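Long-range contacts in putative branched-chain amino acid ABC transporter, periplasmic branched-chain amino acid-binding protein (Pseudomonas protegens Pf-5, PDB 4RU0), which probably binds a branched-chain amino acid or related small solute in the periplasm and delivers it to an ABC transporter: residues W237-T242 with I265-A270; G285-T290 with A397-W402; G361-N366 with L386-H391. One frame throughout, in Å; residues are numbered along the deposited sequence.

Interaction 1 of 3, residues W237-T242 with I265-A270; sequences WVFLRT and IGDIWA. With P3G (3,6,9,12,15-pentaoxaheptadecane), chain C.
Two neighbouring parallel strands, the first and last elements of a beta-alpha-beta unit whose crossover is helix 246-256, meet where Phe-239 pairs with Ile-265 and Leu-240 with Gly-266. The register rests on three backbone bonds: Ile-265 N to Val-238 O, Leu-240 N to Ile-265 O (2.8 Å) and Asp-267 N to Leu-240 O. Ile-265 O also lies in the plane of the Phe-239 ring, 3.4 Å from its CD1, and Ile-265 CD1 packs against Trp-237 CE3 at 3.7 Å. Helix 157-172 covers this face, Leu-164 touching both Phe-239 and Ile-265. In the alpha/beta fold of a periplasmic binding protein the C-terminal ends of such strands border the ligand cleft, and here the pairing passes into a buried salt bridge. The Arg-241 chain bends at chi3 (68°), which sets NE toward the aspartate. It grips one oxygen side-on: NE reaches Asp-267 OD2 at 2.7 Å and NH1 reaches the same OD2 at 2.8 Å, both from one face of the carboxylate, whose plane is turned 54° from the guanidinium. The other oxygen, OD1, takes the backbone N-H of Trp-269 on its anti lone pair, forming an Asx turn; with Arg-241 on OD2, both carboxylate oxygens are engaged. Arg-241 CD also lies over one face of the Phe-239 ring, toward its rim. Beyond the turn, Trp-269 lays one indole face against the bound pentaoxaheptadecane, CZ2 standing 3.7 Å from C10, while its NE1 bonds to Gly-135 O.

Interaction 2 of 3, residues G285-T290 with A397-W402; sequences GYLALT and ARVQQW
Leu-287 and Gln-401 face one another as a non-hydrogen-bonded antiparallel pair, their side chains crossing obliquely on one face of the sheet. CD2 of Leu-287 lies 3.6 Å from Gln-401 CB and also touches its CG and NE2. Gln-401 is extended, with CG anti to the backbone N (chi1 180°), and its amide reaches the partner strand: NE2 donates to Gly-285 O at 2.9 Å, with that oxygen near the amide plane. On the same face Leu-289 CD2 meets Val-399 CG2 at 3.8 Å, and helix 157-172 covers the pair through Leu-164 and Tyr-167. The other face carries Ala-288, Thr-290, Arg-398 and Gln-400. Here Thr-290 and Gln-400 cross at about a right angle, the methyl CG2 approaching Gln-400 OE1 to 3.6 Å; Thr-290 OG1 instead binds Tyr-292 N. Between the faces, paired bonds link Ala-288 with Gln-400 and Thr-290 with Arg-398, Arg-398 N to Thr-290 O being almost straight at 178°. Trp-402 N to Tyr-286 O and Gly-285 N to Trp-402 O continue the pairing beyond the start of strand 287-290. At the phi of Gly-285, 101°, a side chain would press on the preceding carbonyl oxygen, so glycine suits this position. The chemistry therefore implies a strand pair joined chiefly by backbone bonds and hydrocarbon packing, with one glutamine amide adding a side-chain tie just before strand 287-290.

Interaction 3 of 3, residues G361-N366 with L386-H391; sequences GLEHLN and LSCRDH
Glu-363 and His-391 form the polar centre of this contact, a histidine-carboxylate hydrogen bond in which His-391 NE2 donates to Glu-363 OE2 at 2.6 Å. The acceptor lies close to the imidazole plane and uses its anti lone pair, while carboxylate and ring planes are turned 59° apart; the N-H...O angle of 160° makes the bond fairly straight. Glu-363 is extended beyond CG, which brings the carboxylate to Cys-388 and His-391, with OE2 3.5 Å from Cys-388 CA. Beside this bond Leu-386 packs against the last turn of the helix. Its CB and CD2 approach Leu-362 O, and its CD1 lies 4.0 Å from Leu-365 CB, the two leucine side chains running side by side and pointing the same way. Leu-386 N donates to Leu-365 O at 3.1 Å, and Ser-387 CA makes a CA-H...O contact of 3.3 Å with Glu-363 O. In the alpha/beta fold of this periplasmic binding protein, the contact joins the C-terminal part of helix 355-363 to the irregular loop that follows strand 384-385, on the far side of the chain's centre from the sheet that holds strands 237-241 and 287-290. Residues outside the two segments hold the polar pair. Arg-441 forms a salt bridge to Glu-363 OE2, so the oxygen bound by His-391 also faces a cation, which would probably favour the charged carboxylate. His-391 ND1 bonds to Asn-150 O, fixing the rotation of the ring, which also stacks on Phe-151. An alanine in place of Glu-363 would probably leave His-391 NE2 and Arg-441 without their shared carboxylate and open a gap beside Cys-388. That cysteine is tied to Cys-443 by a disulfide, which joins the loop to the C-terminal tail.

Interactions 1 and 2 belong to one mixed sheet, in which strands 264-266 and 287-290 are neighbours: Gly-266 N probably bonds to Leu-287 O at 2.9 Å, and Tyr-286 OH to Ala-270 O at 2.8 Å. Their centres are 9 Å apart. Interaction 3 lies about 28 Å from both, centre to centre, across the middle of the chain. Interaction 1 is almost wholly buried, whereas the loop of interaction 3 is partly exposed at Ser-387 and Cys-388. Parallel pairing in interaction 1 ends in a salt bridge and an Asx turn beside the ligand; the antiparallel ladder of interaction 2 relies on backbone bonds and apolar packing; interaction 3 rests on a histidine-carboxylate bond and leucine packing.

Interaction 1 of 3, residues W237-T242 with I265-A270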
loop_
_atom_site.group_PDB
_atom_site.type_symbol
_atom_site.label_atom_id
_atom_site.label_comp_id
_atom_site.label_asym_id
_atom_site.label_seq_id
_atom_site.Cartn_x
_atom_site.Cartn_y
_atom_site.Cartn_z
ATOM N N TRP A 237 9.720 1.424 -22.019
ATOM C CA TRP A 237 9.653 1.294 -20.562
ATOM C C TRP A 237 9.337 -0.134 -20.128
ATOM O O TRP A 237 8.636 -0.866 -20.830
ATOM C CB TRP A 237 8.601 2.245 -19.985
ATOM C CG TRP A 237 8.915 3.684 -20.226
ATOM C CD1 TRP A 237 8.533 4.434 -21.299
ATOM C CD2 TRP A 237 9.679 4.552 -19.380
ATOM N NE1 TRP A 237 9.014 5.716 -21.178
ATOM C CE2 TRP A 237 9.722 5.816 -20.011
ATOM C CE3 TRP A 237 10.334 4.385 -18.154
ATOM C CZ2 TRP A 237 10.390 6.911 -19.453
ATOM C CZ3 TRP A 237 11.004 5.476 -17.599
ATOM C CH2 TRP A 237 11.024 6.722 -18.250
ATOM N N VAL A 238 9.859 -0.527 -18.970
ATOM C CA VAL A 238 9.438 -1.771 -18.341
ATOM C C VAL A 238 8.764 -1.497 -16.998
ATOM O O VAL A 238 9.345 -0.878 -16.100
ATOM C CB VAL A 238 10.616 -2.744 -18.127
ATOM C CG1 VAL A 238 10.167 -3.946 -17.293
ATOM C CG2 VAL A 238 11.168 -3.209 -19.469
ATOM N N PHE A 239 7.517 -1.936 -16.894
ATOM C CA PHE A 239 6.756 -1.907 -15.657
ATOM C C PHE A 239 7.068 -3.207 -14.907
ATOM O O PHE A 239 6.601 -4.279 -15.292
ATOM C CB PHE A 239 5.260 -1.775 -15.964
ATOM C CG PHE A 239 4.395 -1.478 -14.761
ATOM C CD1 PHE A 239 4.951 -1.095 -13.546
ATOM C CD2 PHE A 239 3.015 -1.583 -14.856
ATOM C CE1 PHE A 239 4.141 -0.824 -12.443
ATOM C CE2 PHE A 239 2.202 -1.311 -13.762
ATOM C CZ PHE A 239 2.770 -0.930 -12.549
ATOM N N LEU A 240 7.874 -3.115 -13.855
ATOM C CA LEU A 240 8.357 -4.310 -13.178
ATOM C C LEU A 240 7.457 -4.698 -12.015
ATOM O O LEU A 240 7.490 -4.070 -10.957
ATOM C CB LEU A 240 9.786 -4.104 -12.681
ATOM C CG LEU A 240 10.426 -5.352 -12.085
ATOM C CD1 LEU A 240 10.532 -6.432 -13.145
ATOM C CD2 LEU A 240 11.788 -5.044 -11.475
ATOM N N ARG A 241 6.727 -5.785 -12.174
ATOM C CA ARG A 241 5.762 -6.203 -11.180
ATOM C C ARG A 241 6.128 -7.599 -10.751
ATOM O O ARG A 241 5.387 -8.527 -10.856
ATOM C CB ARG A 241 4.355 -6.153 -11.749
ATOM C CG ARG A 241 3.963 -4.798 -12.295
ATOM C CD ARG A 241 2.465 -4.607 -12.360
ATOM N NE ARG A 241 1.954 -4.534 -11.023
ATOM C CZ ARG A 241 1.123 -5.400 -10.478
ATOM N NH1 ARG A 241 0.769 -5.240 -9.228
ATOM N NH2 ARG A 241 0.651 -6.396 -11.169
ATOM N N THR A 242 7.334 -7.688 -10.250
ATOM C CA THR A 242 7.850 -8.893 -9.624
ATOM C C THR A 242 7.696 -8.770 -8.113
ATOM O O THR A 242 7.228 -7.751 -7.608
ATOM C CB THR A 242 9.338 -9.114 -9.972
ATOM O OG1 THR A 242 10.060 -7.894 -9.738
ATOM C CG2 THR A 242 9.492 -9.512 -11.426
ATOM N N ILE A 265 10.519 0.669 -14.210
ATOM C CA ILE A 265 9.772 1.234 -13.092
ATOM C C ILE A 265 9.099 0.138 -12.285
ATOM O O ILE A 265 8.225 -0.576 -12.783
ATOM C CB ILE A 265 8.704 2.234 -13.554
ATOM C CG1 ILE A 265 9.325 3.304 -14.451
ATOM C CG2 ILE A 265 8.038 2.870 -12.349
ATOM C CD1 ILE A 265 8.317 4.270 -15.043
ATOM N N GLY A 266 9.506 0.014 -11.031
ATOM C CA GLY A 266 8.984 -1.037 -10.187
ATOM C C GLY A 266 7.628 -0.735 -9.577
ATOM O O GLY A 266 7.282 0.423 -9.311
ATOM N N ASP A 267 6.858 -1.801 -9.377
ATOM C CA ASP A 267 5.655 -1.792 -8.555
ATOM C C ASP A 267 5.972 -1.244 -7.165
ATOM O O ASP A 267 7.134 -1.224 -6.749
ATOM C CB ASP A 267 5.098 -3.211 -8.451
ATOM C CG ASP A 267 3.690 -3.249 -7.928
ATOM O OD1 ASP A 267 3.511 -3.266 -6.691
ATOM O OD2 ASP A 267 2.759 -3.280 -8.761
ATOM N N ILE A 268 4.954 -0.817 -6.430
ATOM C CA ILE A 268 5.192 -0.327 -5.073
ATOM C C ILE A 268 5.715 -1.454 -4.183
ATOM O O ILE A 268 6.405 -1.207 -3.201
ATOM C CB ILE A 268 3.929 0.290 -4.448
ATOM C CG1 ILE A 268 2.826 -0.758 -4.285
ATOM C CG2 ILE A 268 3.441 1.468 -5.290
ATOM C CD1 ILE A 268 1.688 -0.299 -3.410
ATOM N N TRP A 269 5.421 -2.694 -4.553
ATOM C CA TRP A 269 5.927 -3.846 -3.815
ATOM C C TRP A 269 7.251 -4.337 -4.393
ATOM O O TRP A 269 7.664 -5.471 -4.164
ATOM C CB TRP A 269 4.880 -4.962 -3.799
ATOM C CG TRP A 269 3.632 -4.484 -3.149
ATOM C CD1 TRP A 269 2.460 -4.177 -3.759
ATOM C CD2 TRP A 269 3.451 -4.202 -1.759
ATOM N NE1 TRP A 269 1.546 -3.740 -2.833
ATOM C CE2 TRP A 269 2.133 -3.747 -1.596
ATOM C CE3 TRP A 269 4.275 -4.305 -0.633
ATOM C CZ2 TRP A 269 1.614 -3.386 -0.352
ATOM C CZ3 TRP A 269 3.761 -3.947 0.601
ATOM C CH2 TRP A 269 2.443 -3.494 0.731
ATOM N N ALA A 270 7.907 -3.462 -5.143
ATOM C CA ALA A 270 9.261 -3.711 -5.622
ATOM C C ALA A 270 10.072 -2.434 -5.466
ATOM O O ALA A 270 10.958 -2.151 -6.260
ATOM C CB ALA A 270 9.249 -4.177 -7.078
HETATM O O3 P3G C . 3.898 -5.950 4.688
HETATM C C7 P3G C . 2.660 -5.814 4.013
HETATM C C8 P3G C . 2.257 -7.160 3.440
HETATM O O4 P3G C . 1.410 -6.940 2.321
HETATM C C9 P3G C . 1.662 -7.869 1.283
HETATM C C10 P3G C . 1.674 -7.110 -0.024
HETATM O O5 P3G C . 1.228 -7.964 -1.062
HETATM C C11 P3G C . 2.111 -7.945 -2.165
HETATM C C12 P3G C . 1.766 -9.092 -3.096
HETATM O O6 P3G C . 2.936 -9.836 -3.379
HETATM C C13 P3G C . 2.640 -11.089 -3.952
HETATM C C14 P3G C . 2.743 -12.149 -2.885
HETATM O O7 P3G C . 2.112 -13.335 -3.341
#

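Interaction 2 of 3, residues G285-T290 with A397-W402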
loop_
_atom_site.group_PDB
_atom_site.type_symbol
_atom_site.label_atom_id
_atom_site.label_comp_id
_atom_site.label_asym_id
_atom_site.label_seq_id
_atom_site.Cartn_x
_atom_site.Cartn_y
_atom_site.Cartn_z
ATOM N N GLY A 285 20.083 3.585 -10.986
ATOM C CA GLY A 285 19.174 4.261 -11.895
ATOM C C GLY A 285 17.749 3.734 -11.849
ATOM O O GLY A 285 16.823 4.392 -12.329
ATOM N N TYR A 286 17.581 2.548 -11.271
ATOM C CA TYR A 286 16.278 1.897 -11.124
ATOM C C TYR A 286 15.202 2.817 -10.562
ATOM O O TYR A 286 15.419 3.495 -9.558
ATOM C CB TYR A 286 16.431 0.669 -10.227
ATOM C CG TYR A 286 15.156 -0.077 -9.905
ATOM C CD1 TYR A 286 14.554 -0.909 -10.842
ATOM C CD2 TYR A 286 14.571 0.026 -8.652
ATOM C CE1 TYR A 286 13.392 -1.604 -10.542
ATOM C CE2 TYR A 286 13.415 -0.667 -8.341
ATOM C CZ TYR A 286 12.831 -1.479 -9.287
ATOM O OH TYR A 286 11.682 -2.170 -8.973
ATOM N N LEU A 287 14.050 2.851 -11.227
ATOM C CA LEU A 287 12.911 3.629 -10.745
ATOM C C LEU A 287 11.909 2.742 -10.002
ATOM O O LEU A 287 11.820 1.537 -10.260
ATOM C CB LEU A 287 12.205 4.332 -11.902
ATOM C CG LEU A 287 13.059 5.247 -12.780
ATOM C CD1 LEU A 287 12.198 5.973 -13.804
ATOM C CD2 LEU A 287 13.825 6.227 -11.919
ATOM N N ALA A 288 11.147 3.341 -9.090
ATOM C CA ALA A 288 10.082 2.611 -8.407
ATOM C C ALA A 288 8.957 3.544 -7.981
ATOM O O ALA A 288 9.198 4.703 -7.641
ATOM C CB ALA A 288 10.635 1.868 -7.204
ATOM N N LEU A 289 7.727 3.036 -8.017
ATOM C CA LEU A 289 6.571 3.779 -7.530
ATOM C C LEU A 289 6.416 3.572 -6.025
ATOM O O LEU A 289 6.759 2.513 -5.500
ATOM C CB LEU A 289 5.295 3.340 -8.260
ATOM C CG LEU A 289 5.245 3.544 -9.775
ATOM C CD1 LEU A 289 4.112 2.731 -10.394
ATOM C CD2 LEU A 289 5.086 5.009 -10.115
ATOM N N THR A 290 5.897 4.577 -5.330
ATOM C CA THR A 290 5.650 4.445 -3.895
ATOM C C THR A 290 4.523 5.359 -3.428
ATOM O O THR A 290 4.399 6.491 -3.901
ATOM C CB THR A 290 6.917 4.758 -3.066
ATOM O OG1 THR A 290 6.619 4.651 -1.669
ATOM C CG2 THR A 290 7.418 6.163 -3.356
ATOM N N ALA A 397 0.714 8.108 -6.575
ATOM C CA ALA A 397 2.007 7.574 -6.159
ATOM C C ALA A 397 3.123 8.522 -6.557
ATOM O O ALA A 397 2.939 9.376 -7.421
ATOM C CB ALA A 397 2.243 6.203 -6.766
ATOM N N ARG A 398 4.280 8.362 -5.927
ATOM C CA ARG A 398 5.461 9.129 -6.291
ATOM C C ARG A 398 6.525 8.208 -6.864
ATOM O O ARG A 398 6.577 7.025 -6.529
ATOM C CB ARG A 398 6.011 9.887 -5.081
ATOM C CG ARG A 398 5.074 10.951 -4.542
ATOM C CD ARG A 398 5.629 11.596 -3.284
ATOM N NE ARG A 398 6.864 12.334 -3.533
ATOM C CZ ARG A 398 6.922 13.644 -3.750
ATOM N NH1 ARG A 398 5.810 14.366 -3.751
ATOM N NH2 ARG A 398 8.090 14.234 -3.966
ATOM N N VAL A 399 7.367 8.751 -7.733
ATOM C CA VAL A 399 8.463 7.987 -8.310
ATOM C C VAL A 399 9.759 8.308 -7.576
ATOM O O VAL A 399 10.061 9.470 -7.317
ATOM C CB VAL A 399 8.627 8.286 -9.808
ATOM C CG1 VAL A 399 9.717 7.406 -10.417
ATOM C CG2 VAL A 399 7.298 8.100 -10.532
ATOM N N GLN A 400 10.515 7.278 -7.221
ATOM C CA GLN A 400 11.817 7.490 -6.611
ATOM C C GLN A 400 12.878 6.670 -7.334
ATOM O O GLN A 400 12.583 5.596 -7.867
ATOM C CB GLN A 400 11.785 7.142 -5.122
ATOM C CG GLN A 400 11.433 5.705 -4.824
ATOM C CD GLN A 400 11.298 5.450 -3.343
ATOM O OE1 GLN A 400 10.956 6.353 -2.580
ATOM N NE2 GLN A 400 11.568 4.218 -2.923
ATOM N N GLN A 401 14.107 7.186 -7.349
ATOM C CA GLN A 401 15.196 6.585 -8.115
ATOM C C GLN A 401 16.325 6.078 -7.220
ATOM O O GLN A 401 16.725 6.749 -6.264
ATOM C CB GLN A 401 15.740 7.596 -9.130
ATOM C CG GLN A 401 16.889 7.086 -9.982
ATOM C CD GLN A 401 17.100 7.932 -11.224
ATOM O OE1 GLN A 401 17.026 9.160 -11.171
ATOM N NE2 GLN A 401 17.343 7.277 -12.353
ATOM N N TRP A 402 16.838 4.894 -7.544
ATOM C CA TRP A 402 17.873 4.238 -6.747
ATOM C C TRP A 402 19.274 4.489 -7.309
ATOM O O TRP A 402 19.509 4.290 -8.505
ATOM C CB TRP A 402 17.578 2.739 -6.691
ATOM C CG TRP A 402 18.561 1.914 -5.928
ATOM C CD1 TRP A 402 19.450 1.015 -6.444
ATOM C CD2 TRP A 402 18.741 1.887 -4.507
ATOM N NE1 TRP A 402 20.174 0.433 -5.431
ATOM C CE2 TRP A 402 19.762 0.954 -4.234
ATOM C CE3 TRP A 402 18.143 2.568 -3.439
ATOM C CZ2 TRP A 402 20.197 0.680 -2.937
ATOM C CZ3 TRP A 402 18.577 2.297 -2.152
ATOM C CH2 TRP A 402 19.595 1.359 -1.912
#

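Interaction 3 of 3, residues G361-N366 with L386-H391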
loop_
_atom_site.group_PDB
_atom_site.type_symbol
_atom_site.label_atom_id
_atom_site.label_comp_id
_atom_site.label_asym_id
_atom_site.label_seq_id
_atom_site.Cartn_x
_atom_site.Cartn_y
_atom_site.Cartn_z
ATOM N N GLY A 361 -16.168 6.075 9.878
ATOM C CA GLY A 361 -15.050 7.000 9.877
ATOM C C GLY A 361 -14.246 6.876 8.599
ATOM O O GLY A 361 -13.951 7.877 7.940
ATOM N N LEU A 362 -13.899 5.641 8.247
ATOM C CA LEU A 362 -13.181 5.361 7.011
ATOM C C LEU A 362 -13.898 5.943 5.802
ATOM O O LEU A 362 -13.276 6.602 4.974
ATOM C CB LEU A 362 -12.993 3.856 6.830
ATOM C CG LEU A 362 -11.893 3.222 7.680
ATOM C CD1 LEU A 362 -12.088 1.729 7.761
ATOM C CD2 LEU A 362 -10.529 3.551 7.095
ATOM N N GLU A 363 -15.208 5.722 5.716
ATOM C CA GLU A 363 -15.980 6.163 4.555
ATOM C C GLU A 363 -16.161 7.682 4.522
ATOM O O GLU A 363 -16.612 8.242 3.521
ATOM C CB GLU A 363 -17.345 5.465 4.522
ATOM C CG GLU A 363 -17.244 3.955 4.314
ATOM C CD GLU A 363 -18.562 3.300 3.938
ATOM O OE1 GLU A 363 -19.619 3.746 4.424
ATOM O OE2 GLU A 363 -18.537 2.325 3.152
ATOM N N HIS A 364 -15.799 8.354 5.609
ATOM C CA HIS A 364 -15.905 9.807 5.646
ATOM C C HIS A 364 -14.544 10.472 5.796
ATOM O O HIS A 364 -14.456 11.649 6.131
ATOM C CB HIS A 364 -16.841 10.245 6.773
ATOM C CG HIS A 364 -18.285 9.994 6.477
ATOM N ND1 HIS A 364 -18.864 8.750 6.599
ATOM C CD2 HIS A 364 -19.261 10.821 6.034
ATOM C CE1 HIS A 364 -20.136 8.824 6.256
ATOM N NE2 HIS A 364 -20.403 10.071 5.910
ATOM N N LEU A 365 -13.484 9.714 5.539
ATOM C CA LEU A 365 -12.141 10.269 5.560
ATOM C C LEU A 365 -12.018 11.403 4.555
ATOM O O LEU A 365 -12.411 11.267 3.398
ATOM C CB LEU A 365 -11.100 9.196 5.256
ATOM C CG LEU A 365 -10.412 8.549 6.453
ATOM C CD1 LEU A 365 -9.327 7.594 5.977
ATOM C CD2 LEU A 365 -9.833 9.611 7.364
ATOM N N ASN A 366 -11.487 12.528 5.014
ATOM C CA ASN A 366 -11.225 13.664 4.142
ATOM C C ASN A 366 -9.944 14.351 4.579
ATOM O O ASN A 366 -9.966 15.327 5.328
ATOM C CB ASN A 366 -12.397 14.646 4.149
ATOM C CG ASN A 366 -12.316 15.661 3.021
ATOM O OD1 ASN A 366 -11.232 16.118 2.653
ATOM N ND2 ASN A 366 -13.469 16.021 2.466
ATOM N N LEU A 386 -12.461 9.403 0.944
ATOM C CA LEU A 386 -13.212 8.168 0.761
ATOM C C LEU A 386 -14.711 8.410 0.780
ATOM O O LEU A 386 -15.181 9.476 1.174
ATOM C CB LEU A 386 -12.852 7.146 1.839
ATOM C CG LEU A 386 -11.573 6.328 1.666
ATOM C CD1 LEU A 386 -10.331 7.177 1.925
ATOM C CD2 LEU A 386 -11.611 5.111 2.586
ATOM N N SER A 387 -15.450 7.402 0.339
ATOM C CA SER A 387 -16.901 7.419 0.380
ATOM C C SER A 387 -17.381 5.978 0.431
ATOM O O SER A 387 -16.574 5.052 0.333
ATOM C CB SER A 387 -17.486 8.138 -0.837
ATOM O OG SER A 387 -17.382 7.333 -2.004
ATOM N N CYS A 388 -18.687 5.790 0.584
ATOM C CA CYS A 388 -19.268 4.456 0.533
ATOM C C CYS A 388 -19.006 3.825 -0.834
ATOM O O CYS A 388 -18.833 2.617 -0.958
ATOM C CB CYS A 388 -20.767 4.512 0.819
ATOM S SG CYS A 388 -21.678 3.036 0.297
ATOM N N ARG A 389 -18.959 4.672 -1.854
ATOM C CA ARG A 389 -18.742 4.246 -3.227
ATOM C C ARG A 389 -17.256 3.997 -3.518
ATOM O O ARG A 389 -16.908 3.289 -4.466
ATOM C CB ARG A 389 -19.299 5.310 -4.178
ATOM C CG ARG A 389 -19.556 4.853 -5.595
ATOM C CD ARG A 389 -19.781 6.057 -6.496
ATOM N NE ARG A 389 -18.576 6.876 -6.600
ATOM C CZ ARG A 389 -17.737 6.835 -7.629
ATOM N NH1 ARG A 389 -16.656 7.607 -7.644
ATOM N NH2 ARG A 389 -17.985 6.024 -8.649
ATOM N N ASP A 390 -16.384 4.577 -2.695
ATOM C CA ASP A 390 -14.945 4.551 -2.961
ATOM C C ASP A 390 -14.110 4.267 -1.719
ATOM O O ASP A 390 -13.783 5.171 -0.956
ATOM C CB ASP A 390 -14.505 5.882 -3.580
ATOM C CG ASP A 390 -13.001 5.968 -3.782
ATOM O OD1 ASP A 390 -12.352 4.912 -3.946
ATOM O OD2 ASP A 390 -12.463 7.096 -3.777
ATOM N N HIS A 391 -13.733 3.006 -1.545
ATOM C CA HIS A 391 -12.939 2.600 -0.393
ATOM C C HIS A 391 -11.431 2.721 -0.645
ATOM O O HIS A 391 -10.618 2.291 0.176
ATOM C CB HIS A 391 -13.298 1.166 0.008
ATOM C CG HIS A 391 -14.586 1.061 0.770
ATOM N ND1 HIS A 391 -14.986 -0.101 1.392
ATOM C CD2 HIS A 391 -15.554 1.973 1.014
ATOM C CE1 HIS A 391 -16.151 0.101 1.992
ATOM N NE2 HIS A 391 -16.515 1.355 1.771
#